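Local coordinates for tungstate ABC transporter, periplasmic tungstate-binding protein (Geobacter sulfurreducens, PDB 3LR1) that probably binds tungstate in the periplasm and delivers it to an ABC transporter for uptake into the cell, at residues 81-86 / 197-202; 74-79 / 201-206. All blocks are in the same frame, centred on the assembly; numbering follows the deposited sequence.

Contact 1: residues 81-86 / 197-202; sequences VMYNDF and NPYGIM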
loop_
_atom_site.group_PDB
_atom_site.type_symbol
_atom_site.label_atom_id
_atom_site.label_comp_id
_atom_site.label_asym_id
_atom_site.label_seq_id
_atom_site.Cartn_x
_atom_site.Cartn_y
_atom_site.Cartn_z
ATOM N N VAL A 81 10.473 4.974 -0.605
ATOM C CA VAL A 81 10.728 3.876 0.272
ATOM C C VAL A 81 10.343 2.633 -0.526
ATOM O O VAL A 81 9.151 2.323 -0.738
ATOM C CB VAL A 81 9.897 3.959 1.554
ATOM C CG1 VAL A 81 10.091 2.685 2.370
ATOM C CG2 VAL A 81 10.248 5.192 2.316
HETATM N N MSE A 82 11.380 1.945 -1.013
HETATM C CA MSE A 82 11.169 0.840 -1.911
HETATM C C MSE A 82 10.777 -0.301 -1.049
HETATM O O MSE A 82 11.566 -0.792 -0.243
HETATM C CB MSE A 82 12.434 0.526 -2.715
HETATM C CG MSE A 82 12.814 1.701 -3.693
HETATM SE SE MSE A 82 11.487 1.972 -5.168
HETATM C CE MSE A 82 11.283 3.727 -4.660
ATOM N N TYR A 83 9.549 -0.761 -1.233
ATOM C CA TYR A 83 9.071 -1.875 -0.429
ATOM C C TYR A 83 7.918 -2.527 -1.107
ATOM O O TYR A 83 7.140 -1.864 -1.784
ATOM C CB TYR A 83 8.632 -1.380 0.960
ATOM C CG TYR A 83 7.830 -2.384 1.716
ATOM C CD1 TYR A 83 8.364 -3.606 2.025
ATOM C CD2 TYR A 83 6.547 -2.098 2.135
ATOM C CE1 TYR A 83 7.619 -4.589 2.723
ATOM C CE2 TYR A 83 5.778 -3.052 2.846
ATOM C CZ TYR A 83 6.330 -4.308 3.115
ATOM O OH TYR A 83 5.646 -5.309 3.782
ATOM N N ASN A 84 7.796 -3.831 -0.916
ATOM C CA ASN A 84 6.641 -4.572 -1.296
ATOM C C ASN A 84 6.527 -4.817 -2.802
ATOM O O ASN A 84 7.277 -4.169 -3.632
ATOM C CB ASN A 84 5.400 -3.831 -0.801
ATOM C CG ASN A 84 4.286 -4.763 -0.299
ATOM O OD1 ASN A 84 4.251 -5.962 -0.587
ATOM N ND2 ASN A 84 3.324 -4.173 0.379
ATOM N N ASP A 85 5.619 -5.731 -3.171
ATOM C CA ASP A 85 5.400 -5.976 -4.585
ATOM C C ASP A 85 3.992 -6.521 -4.858
ATOM O O ASP A 85 3.307 -6.900 -3.933
ATOM C CB ASP A 85 6.452 -6.903 -5.154
ATOM C CG ASP A 85 6.418 -8.275 -4.563
ATOM O OD1 ASP A 85 6.328 -9.265 -5.315
ATOM O OD2 ASP A 85 6.450 -8.406 -3.353
ATOM N N PHE A 86 3.583 -6.562 -6.121
ATOM C CA PHE A 86 2.238 -6.972 -6.406
ATOM C C PHE A 86 2.183 -8.426 -6.882
ATOM O O PHE A 86 2.980 -8.830 -7.729
ATOM C CB PHE A 86 1.609 -6.075 -7.441
ATOM C CG PHE A 86 1.277 -4.707 -6.922
ATOM C CD1 PHE A 86 0.275 -4.532 -5.997
ATOM C CD2 PHE A 86 1.925 -3.596 -7.441
ATOM C CE1 PHE A 86 -0.051 -3.253 -5.537
ATOM C CE2 PHE A 86 1.631 -2.343 -6.986
ATOM C CZ PHE A 86 0.620 -2.174 -6.046
ATOM N N ASN A 197 7.782 -1.306 -4.788
ATOM C CA ASN A 197 6.830 -0.237 -4.995
ATOM C C ASN A 197 7.359 0.964 -4.314
ATOM O O ASN A 197 7.908 0.880 -3.195
ATOM C CB ASN A 197 5.430 -0.595 -4.466
ATOM C CG ASN A 197 4.797 -1.793 -5.250
ATOM O OD1 ASN A 197 5.211 -2.087 -6.391
ATOM N ND2 ASN A 197 3.836 -2.516 -4.612
ATOM N N PRO A 198 7.189 2.092 -4.966
ATOM C CA PRO A 198 7.733 3.282 -4.419
ATOM C C PRO A 198 6.810 3.893 -3.441
ATOM O O PRO A 198 6.030 4.819 -3.815
ATOM C CB PRO A 198 7.813 4.204 -5.654
ATOM C CG PRO A 198 6.533 3.773 -6.470
ATOM C CD PRO A 198 6.661 2.270 -6.342
ATOM N N TYR A 199 6.844 3.444 -2.194
ATOM C CA TYR A 199 6.052 4.149 -1.233
ATOM C C TYR A 199 6.669 5.482 -1.185
ATOM O O TYR A 199 7.869 5.589 -1.402
ATOM C CB TYR A 199 6.066 3.534 0.167
ATOM C CG TYR A 199 5.204 2.316 0.242
ATOM C CD1 TYR A 199 4.008 2.309 0.968
ATOM C CD2 TYR A 199 5.565 1.177 -0.430
ATOM C CE1 TYR A 199 3.218 1.176 1.012
ATOM C CE2 TYR A 199 4.793 0.050 -0.386
ATOM C CZ TYR A 199 3.625 0.053 0.346
ATOM O OH TYR A 199 2.863 -1.054 0.379
ATOM N N GLY A 200 5.875 6.490 -0.880
ATOM C CA GLY A 200 6.395 7.793 -0.500
ATOM C C GLY A 200 6.195 8.135 0.983
ATOM O O GLY A 200 5.139 7.897 1.548
ATOM N N ILE A 201 7.245 8.649 1.606
ATOM C CA ILE A 201 7.227 9.128 2.969
ATOM C C ILE A 201 7.537 10.628 2.892
ATOM O O ILE A 201 8.463 11.026 2.184
ATOM C CB ILE A 201 8.176 8.315 3.921
ATOM C CG1 ILE A 201 7.824 8.657 5.373
ATOM C CG2 ILE A 201 9.692 8.529 3.599
ATOM C CD1 ILE A 201 8.447 7.693 6.427
HETATM N N MSE A 202 6.719 11.452 3.562
HETATM C CA MSE A 202 6.751 12.927 3.387
HETATM C C MSE A 202 6.472 13.561 4.728
HETATM O O MSE A 202 5.687 13.025 5.507
HETATM C CB MSE A 202 5.681 13.404 2.397
HETATM C CG MSE A 202 5.715 12.772 1.081
HETATM SE SE MSE A 202 4.122 13.162 0.073
HETATM C CE MSE A 202 2.674 12.130 0.821
#
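Tyr83 and Tyr199 meet on the buried face of an antiparallel strand pair, where CD2 of Tyr83 comes 3.7 Å from CE2 of Tyr199. The two rings lie oblique, their planes 40° apart. Tyr83 O sits at the edge of the Tyr199 ring and in its plane, 3.3 Å from CE2 of Tyr199. At the far end of that ring, Asn84 ND2 donates to Tyr199 OH over 3.2 Å, the plane of the Asn84 amide being nearly parallel to the ring, 7° apart. Both ends of this amide are held: ND2 also reaches Asp171, while OD1 accepts from the backbone N of Asp85 and of Gly173, which fixes its rotation. Next along, chi1 of Asn197 (-65°) turns CG beside the backbone N, and ND2 of Asn197 comes over one face of the Phe86 ring, offset toward the rim and 3.2 Å from Phe86 CE2. Val81 with Tyr199 and Tyr83 with Asn197 are antiparallel hydrogen-bonded pairs, with Met82 and Pro198 the non-hydrogen-bonded pair between them. Pro198 is the centre of an inverse gamma turn, in which Tyr199 N adds a weak bond to Asn197 O beside its bond to Val81 O.

The other face is looser. There the selenomethionine Met82 bends back over Pro198, CE lying 3.6 Å from Pro198 CB, and Met82 is solvent-exposed.

The Tyr199 side chain lies about 6 Å from a bound tungsten ion, consistent with a place beside the tungstate cleft. Tyr199 also meets the rings of Phe59 and His61. Strand 57-60 flanks 197-204 on its second edge, Ser18 bonds Tyr83 OH, Arg172 forms a salt bridge with Asp85, and helix 126-137 packs on Phe86.

Contact 2: residues 74-79 / 201-206; sequences FGVNRK and IMAVNP
Val76 and Ala203 face each other as a hydrogen-bonded antiparallel pair, Val76 N reaching Ala203 O at 2.7 Å and Ala203 N returning to Val76 O at 3.1 Å. CG2 of Val76, set between its backbone N and carbonyl carbon, presses to 3.3 Å from Ala203 O. CG1 instead meets the side chain of Asn205 at about a right angle, 3.8 Å from Asn205 CG. An alanine in place of Val76 would probably leave a gap against the flat amide of Asn205 and beside Ala203, so that the edge of the pair would pack less closely. Phe74 extends the pairing by accepting a bond from Asn205 N.

Three residues further on, Lys79 pairs with Ile201 through bonds in both directions, a register shifted by one from that of Val76. This is a beta bulge: Asn77 turns the chain through a corner (phi 59°, psi 41°), after which Arg78 CA lies 4.4 Å from Met202 CA. The aliphatic part of Arg78 packs on the selenomethionine, its CG 3.5 Å from Met202 CG, and the chain then runs extended to NE.

Beyond that lies the second shell. Salt bridges from Arg78 NH1 to Asp80 and from NH2 to Glu66 hold the guanidinium, and would probably offset the nearby like charge of Arg63. The Asn205 amide is fixed by Lys207 N at OD1 and Gly73 O at ND2. Helix 214-224 packs against Val76 and Ala203 through Tyr214 and Met218, while helix 63-71 packs against Met202 through Glu66, Phe69 and Val70.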
loop_
_atom_site.group_PDB
_atom_site.type_symbol
_atom_site.label_atom_id
_atom_site.label_comp_id
_atom_site.label_asym_id
_atom_site.label_seq_id
_atom_site.Cartn_x
_atom_site.Cartn_y
_atom_site.Cartn_z
ATOM N N PHE A 74 1.786 20.899 0.883
ATOM C CA PHE A 74 1.526 20.261 2.197
ATOM C C PHE A 74 2.625 19.356 2.665
ATOM O O PHE A 74 2.796 19.187 3.834
ATOM C CB PHE A 74 0.248 19.446 2.170
ATOM C CG PHE A 74 -0.966 20.290 1.963
ATOM C CD1 PHE A 74 -1.317 21.269 2.906
ATOM C CD2 PHE A 74 -1.773 20.105 0.890
ATOM C CE1 PHE A 74 -2.445 22.067 2.709
ATOM C CE2 PHE A 74 -2.905 20.942 0.670
ATOM C CZ PHE A 74 -3.233 21.894 1.583
ATOM N N GLY A 75 3.277 18.706 1.715
ATOM C CA GLY A 75 4.294 17.751 1.996
ATOM C C GLY A 75 5.647 18.230 1.483
ATOM O O GLY A 75 5.804 18.787 0.356
ATOM N N VAL A 76 6.656 17.942 2.258
ATOM C CA VAL A 76 7.987 18.344 1.899
ATOM C C VAL A 76 8.975 17.209 2.106
ATOM O O VAL A 76 8.767 16.289 2.926
ATOM C CB VAL A 76 8.395 19.621 2.649
ATOM C CG1 VAL A 76 7.648 20.889 2.061
ATOM C CG2 VAL A 76 8.161 19.435 4.122
ATOM N N ASN A 77 10.030 17.237 1.287
ATOM C CA ASN A 77 11.144 16.295 1.395
ATOM C C ASN A 77 10.733 14.815 1.247
ATOM O O ASN A 77 11.221 13.878 1.996
ATOM C CB ASN A 77 11.911 16.578 2.696
ATOM C CG ASN A 77 12.649 17.966 2.702
ATOM O OD1 ASN A 77 12.709 18.638 3.729
ATOM N ND2 ASN A 77 13.153 18.387 1.577
ATOM N N ARG A 78 9.824 14.590 0.295
ATOM C CA ARG A 78 9.365 13.255 -0.079
ATOM C C ARG A 78 10.532 12.348 -0.444
ATOM O O ARG A 78 11.406 12.728 -1.249
ATOM C CB ARG A 78 8.424 13.264 -1.292
ATOM C CG ARG A 78 7.827 11.901 -1.635
ATOM C CD ARG A 78 7.269 11.771 -3.067
ATOM N NE ARG A 78 6.745 10.443 -3.379
ATOM C CZ ARG A 78 7.485 9.354 -3.646
ATOM N NH1 ARG A 78 8.823 9.390 -3.656
ATOM N NH2 ARG A 78 6.887 8.204 -3.913
ATOM N N LYS A 79 10.530 11.157 0.127
ATOM C CA LYS A 79 11.493 10.139 -0.251
ATOM C C LYS A 79 10.809 8.838 -0.601
ATOM O O LYS A 79 9.837 8.426 0.044
ATOM C CB LYS A 79 12.536 9.946 0.862
ATOM C CG LYS A 79 13.534 11.083 1.015
ATOM C CD LYS A 79 14.820 10.810 0.234
ATOM C CE LYS A 79 15.676 9.592 0.805
ATOM N NZ LYS A 79 16.532 8.772 -0.219
ATOM N N ILE A 201 7.245 8.649 1.606
ATOM C CA ILE A 201 7.227 9.128 2.969
ATOM C C ILE A 201 7.537 10.628 2.892
ATOM O O ILE A 201 8.463 11.026 2.184
ATOM C CB ILE A 201 8.176 8.315 3.921
ATOM C CG1 ILE A 201 7.824 8.657 5.373
ATOM C CG2 ILE A 201 9.692 8.529 3.599
ATOM C CD1 ILE A 201 8.447 7.693 6.427
HETATM N N MSE A 202 6.719 11.452 3.562
HETATM C CA MSE A 202 6.751 12.927 3.387
HETATM C C MSE A 202 6.472 13.561 4.728
HETATM O O MSE A 202 5.687 13.025 5.507
HETATM C CB MSE A 202 5.681 13.404 2.397
HETATM C CG MSE A 202 5.715 12.772 1.081
HETATM SE SE MSE A 202 4.122 13.162 0.073
HETATM C CE MSE A 202 2.674 12.130 0.821
ATOM N N ALA A 203 7.123 14.682 4.988
ATOM C CA ALA A 203 6.903 15.494 6.168
ATOM C C ALA A 203 5.850 16.544 5.829
ATOM O O ALA A 203 5.866 17.136 4.709
ATOM C CB ALA A 203 8.217 16.124 6.633
ATOM N N VAL A 204 4.925 16.760 6.781
ATOM C CA VAL A 204 3.903 17.789 6.702
ATOM C C VAL A 204 4.632 19.130 6.889
ATOM O O VAL A 204 5.491 19.282 7.794
ATOM C CB VAL A 204 2.815 17.603 7.750
ATOM C CG1 VAL A 204 1.841 18.787 7.734
ATOM C CG2 VAL A 204 2.047 16.297 7.449
ATOM N N ASN A 205 4.329 20.071 6.016
ATOM C CA ASN A 205 5.100 21.333 5.914
ATOM C C ASN A 205 4.840 22.287 7.079
ATOM O O ASN A 205 3.747 22.797 7.222
ATOM C CB ASN A 205 4.752 21.994 4.592
ATOM C CG ASN A 205 5.588 23.173 4.296
ATOM O OD1 ASN A 205 6.412 23.578 5.108
ATOM N ND2 ASN A 205 5.362 23.774 3.145
ATOM N N PRO A 206 5.849 22.536 7.913
ATOM C CA PRO A 206 5.607 23.465 9.034
ATOM C C PRO A 206 5.406 24.918 8.604
ATOM O O PRO A 206 4.948 25.714 9.421
ATOM C CB PRO A 206 6.881 23.367 9.859
ATOM C CG PRO A 206 7.952 22.891 8.867
ATOM C CD PRO A 206 7.248 22.069 7.847
#

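How the contacts relate
Both contacts lie along strand 197-204 and overlap at Ile201 and Met202, with their centres about 15 Å apart. On the other side, 74-79 runs on through Asp80 into 81-86, so the chain moves from contact 2 into contact 1 while 197-204 passes them in the reverse order. Arg78 reaches across, its NH2 3.5 Å from Gly200 CA. Contact 1 is the deeper, its centre about 8 Å from the chain centre against about 18 Å for contact 2. Strand 78-90 pairs with 197-204 and also with 167-171, so it probably runs between the two lobes of a periplasmic binding protein, contact 1 lying nearer the cleft and contact 2 farther out.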